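Side-chain contacts in leucine-rich repeat protein (Bacteroides thetaiotaomicron, PDB 4ECN), which is of unknown function but, as an extracellular leucine-rich repeat protein, probably binds other proteins: residues 210-213 against 214-218; 385-388 against 389-393. All coordinates share one frame; numbering follows the deposited sequence.

Contact 1: 210-213 against 214-218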
# COMPACT_ATOMS: atom_id res chain seq x y z
N TRP A 210 38.88 22.87 8.55
CA TRP A 210 39.65 22.15 7.54
C TRP A 210 38.76 21.75 6.39
O TRP A 210 37.91 20.87 6.55
CB TRP A 210 40.34 20.89 8.12
CG TRP A 210 41.59 21.15 8.91
CD1 TRP A 210 42.87 21.02 8.48
CD2 TRP A 210 41.66 21.60 10.26
NE1 TRP A 210 43.75 21.39 9.47
CE2 TRP A 210 43.03 21.75 10.58
CE3 TRP A 210 40.69 21.91 11.24
CZ2 TRP A 210 43.46 22.18 11.84
CZ3 TRP A 210 41.12 22.35 12.49
CH2 TRP A 210 42.49 22.48 12.78
N LEU A 211 38.97 22.39 5.22
CA LEU A 211 38.24 22.08 3.98
C LEU A 211 39.16 21.49 2.92
O LEU A 211 40.30 21.94 2.81
CB LEU A 211 37.57 23.34 3.40
CG LEU A 211 36.41 23.97 4.13
CD1 LEU A 211 35.98 25.22 3.42
CD2 LEU A 211 35.22 23.03 4.24
N PRO A 212 38.71 20.54 2.07
CA PRO A 212 39.61 20.10 0.97
C PRO A 212 39.92 21.27 0.03
O PRO A 212 39.09 22.17 -0.13
CB PRO A 212 38.80 18.99 0.27
CG PRO A 212 37.66 18.66 1.17
CD PRO A 212 37.40 19.87 2.02
N ALA A 213 41.12 21.29 -0.58
CA ALA A 213 41.48 22.36 -1.51
C ALA A 213 40.50 22.38 -2.68
O ALA A 213 40.13 21.33 -3.22
CB ALA A 213 42.90 22.19 -2.01
N GLY A 214 40.04 23.57 -3.01
CA GLY A 214 39.08 23.80 -4.09
C GLY A 214 38.44 25.15 -3.95
O GLY A 214 38.83 25.94 -3.08
N THR A 215 37.45 25.42 -4.81
CA THR A 215 36.72 26.69 -4.80
C THR A 215 35.34 26.42 -4.24
O THR A 215 34.70 25.41 -4.56
CB THR A 215 36.71 27.31 -6.21
OG1 THR A 215 38.07 27.54 -6.60
CG2 THR A 215 35.93 28.63 -6.27
N TYR A 216 34.91 27.31 -3.35
CA TYR A 216 33.64 27.21 -2.66
C TYR A 216 32.85 28.48 -2.69
O TYR A 216 33.38 29.54 -2.99
CB TYR A 216 33.91 26.87 -1.17
CG TYR A 216 34.59 25.56 -0.93
CD1 TYR A 216 35.97 25.42 -1.10
CD2 TYR A 216 33.89 24.47 -0.44
CE1 TYR A 216 36.61 24.21 -0.87
CE2 TYR A 216 34.52 23.25 -0.19
CZ TYR A 216 35.88 23.13 -0.41
OH TYR A 216 36.50 21.93 -0.17
N GLN A 217 31.60 28.37 -2.24
CA GLN A 217 30.65 29.43 -1.95
C GLN A 217 29.83 29.04 -0.74
O GLN A 217 29.43 27.87 -0.63
CB GLN A 217 29.74 29.74 -3.14
CG GLN A 217 30.36 30.53 -4.27
CD GLN A 217 29.30 30.79 -5.29
OE1 GLN A 217 28.94 29.90 -6.09
NE2 GLN A 217 28.70 31.99 -5.23
N VAL A 218 29.54 30.01 0.16
CA VAL A 218 28.64 29.75 1.28
C VAL A 218 27.24 29.72 0.65
O VAL A 218 26.89 30.63 -0.10
CB VAL A 218 28.80 30.73 2.46
CG1 VAL A 218 27.71 30.51 3.51
CG2 VAL A 218 30.17 30.57 3.11
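Tyr-216 and Leu-211 both set CG anti to their own carbonyl carbon, beside the backbone N (chi1 -62° in the tyrosine), and these choices turn the phenol back across the bend while the leucine branch slides over it. The tyrosine OH then reaches the residue four positions earlier, donating a hydrogen bond of 2.6 Å from Tyr-216 OH to Pro-212 O. The hydroxyl comes to the carbonyl at an angle, tilted 27° from its plane, while the acceptor lies at the edge of the phenol, near the ring plane. Leu-211 covers one face: its CD1 sits over the ring centre, 4.2 Å from the Tyr-216 centroid, in a CH-pi contact. The pyrrolidine of Pro-212 crosses the phenol at about a right angle, with CG 3.7 Å from Tyr-216 OH.

Tyrosine is long enough to span the bend and carries a donor at its tip, so the hydroxyl of this buried residue has a partner. Proline adds a stiff ring beside that hydroxyl, and leucine a branched apolar lid, itself packed on Val-133, Val-162 and Phe-244. At the bend Gly-214 takes an extended backbone shape that comes easily to glycine, and segments 210-212 and 214-218 run at 115° to each other. Their strands pair with different neighbours, Leu-211 with Gly-131 and Tyr-216 with Phe-244. A tyrosine bonded to the backbone four residues back, with glycine two before it, is the tyrosine corner, a motif of Greek-key beta sandwiches, consistent with the transthyretin-like clan of this DUF4458 domain.

Contact 2: 385-388 against 389-393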
# COMPACT_ATOMS: atom_id res chain seq x y z
N MSE A 385 -11.32 3.31 -4.32
CA MSE A 385 -11.72 1.97 -4.76
C MSE A 385 -10.53 1.00 -4.79
O MSE A 385 -10.75 -0.19 -5.11
CB MSE A 385 -12.39 2.02 -6.17
CG MSE A 385 -13.76 2.72 -6.25
SE MSE A 385 -15.12 2.22 -4.90
CE MSE A 385 -14.75 3.54 -3.56
N HIS A 386 -9.29 1.47 -4.45
CA HIS A 386 -8.12 0.59 -4.49
C HIS A 386 -8.29 -0.58 -3.52
O HIS A 386 -8.13 -1.71 -3.97
CB HIS A 386 -6.82 1.33 -4.19
CG HIS A 386 -5.61 0.49 -4.46
ND1 HIS A 386 -4.94 -0.17 -3.43
CD2 HIS A 386 -5.01 0.19 -5.63
CE1 HIS A 386 -3.93 -0.80 -4.01
NE2 HIS A 386 -3.94 -0.63 -5.34
N TYR A 387 -8.71 -0.33 -2.23
CA TYR A 387 -8.92 -1.42 -1.26
C TYR A 387 -9.86 -2.49 -1.85
O TYR A 387 -9.55 -3.68 -1.81
CB TYR A 387 -9.47 -0.93 0.10
CG TYR A 387 -9.40 -1.98 1.20
CD1 TYR A 387 -8.25 -2.17 1.95
CD2 TYR A 387 -10.47 -2.84 1.44
CE1 TYR A 387 -8.17 -3.15 2.93
CE2 TYR A 387 -10.40 -3.84 2.41
CZ TYR A 387 -9.24 -4.00 3.15
OH TYR A 387 -9.17 -4.99 4.11
N LYS A 388 -10.98 -2.04 -2.44
CA LYS A 388 -11.99 -2.92 -3.03
C LYS A 388 -11.37 -3.81 -4.11
O LYS A 388 -11.60 -5.02 -4.08
CB LYS A 388 -13.14 -2.08 -3.60
CG LYS A 388 -14.40 -2.88 -3.86
CD LYS A 388 -15.59 -2.00 -4.19
CE LYS A 388 -15.65 -1.44 -5.61
NZ LYS A 388 -16.29 -2.38 -6.56
N LYS A 389 -10.57 -3.24 -5.03
CA LYS A 389 -9.96 -3.95 -6.15
C LYS A 389 -8.86 -4.90 -5.67
O LYS A 389 -8.71 -6.01 -6.22
CB LYS A 389 -9.39 -2.97 -7.22
CG LYS A 389 -10.47 -2.07 -7.85
CD LYS A 389 -9.97 -1.19 -9.02
CE LYS A 389 -10.63 0.19 -9.13
NZ LYS A 389 -9.85 1.27 -8.43
N MSE A 390 -8.10 -4.48 -4.65
CA MSE A 390 -7.00 -5.26 -4.10
C MSE A 390 -7.46 -6.45 -3.30
O MSE A 390 -6.73 -7.44 -3.30
CB MSE A 390 -6.10 -4.39 -3.21
CG MSE A 390 -4.95 -5.16 -2.55
SE MSE A 390 -3.37 -4.11 -2.33
CE MSE A 390 -2.79 -4.79 -0.81
N PHE A 391 -8.60 -6.38 -2.58
CA PHE A 391 -8.99 -7.50 -1.73
C PHE A 391 -10.40 -8.03 -1.87
O PHE A 391 -10.67 -9.06 -1.26
CB PHE A 391 -8.87 -7.10 -0.25
CG PHE A 391 -7.52 -6.59 0.20
CD1 PHE A 391 -6.47 -7.46 0.45
CD2 PHE A 391 -7.32 -5.23 0.44
CE1 PHE A 391 -5.24 -6.98 0.87
CE2 PHE A 391 -6.09 -4.76 0.89
CZ PHE A 391 -5.07 -5.64 1.13
N LEU A 392 -11.33 -7.34 -2.56
CA LEU A 392 -12.71 -7.82 -2.44
C LEU A 392 -13.31 -8.27 -3.75
O LEU A 392 -13.87 -9.37 -3.80
CB LEU A 392 -13.60 -6.74 -1.81
CG LEU A 392 -13.02 -6.04 -0.54
CD1 LEU A 392 -13.78 -4.77 -0.18
CD2 LEU A 392 -12.81 -7.01 0.62
N ASP A 393 -13.25 -7.45 -4.80
CA ASP A 393 -13.87 -7.78 -6.09
C ASP A 393 -13.16 -8.88 -6.83
O ASP A 393 -11.92 -8.94 -6.83
CB ASP A 393 -13.88 -6.55 -7.02
CG ASP A 393 -14.76 -5.39 -6.62
OD1 ASP A 393 -15.86 -5.63 -6.08
OD2 ASP A 393 -14.41 -4.24 -6.99
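Lys-388 O is gripped by two backbone N-H groups four and five residues on: Leu-392 N at 2.8 Å and Asp-393 N at 3.0 Å, arriving from opposite faces of the carbonyl plane. With the second bond Asp-393 lies back beside Lys-388, and its carboxylate meets the same lysine in a salt bridge, Lys-388 NZ to Asp-393 OD2 at 2.7 Å, through the syn lone pair. The lysine starts with CG anti to its N (chi1 -163°) and bends twice near its end; its long flexible chain suits that detour, and a short acid suffices to meet it. Tyr-387 and Phe-391 meet obliquely, ring planes at 47° and centroids 4.6 Å apart, with Phe-391 CD2 over one tyrosine face toward the rim. Leu-392 CD1 lies at the tyrosine's edge, 4.2 Å from Tyr-387 CD2. All three are buried, as suits their apolar surfaces. On another side selenomethionine Met-390 approaches His-386 obliquely, SE to CE1 3.8 Å; the histidine ND1 is hydrogen-bonded to His-357.

Helix 386-391 packs on the leucine-rich repeat sheet, whose strands here run parallel, probably on its concave face. Tyr-387 and Leu-392 touch Tyr-554 of strand 552-554 and Asp-579 of strand 577-579, while strand 596-601 supplies Asp-599 to Lys-388 and Lys-601 to Asp-393, extending the salt bridge into a chain of alternating charges.

Contacts 1 and 2 are both local, and they belong to separate parts of the molecule, their centres about 55 Å apart. Contact 1 lies far from the middle of the chain, in a DUF4458 domain, and joins two successive strands; contact 2 lies near the middle, where the short helix 386-391 lies against the repeat sheet. Each mixes buried with partly exposed residues. In 210-218 the buried pair is an aromatic and a leucine, and the key polar bond joins an uncharged side chain to the backbone. In 385-393 buried aromatics and selenomethionines lie beside charged groups, whose bonds continue onto strand 596-601. The first lies across the bend between two strands; the second fastens an element to a sheet.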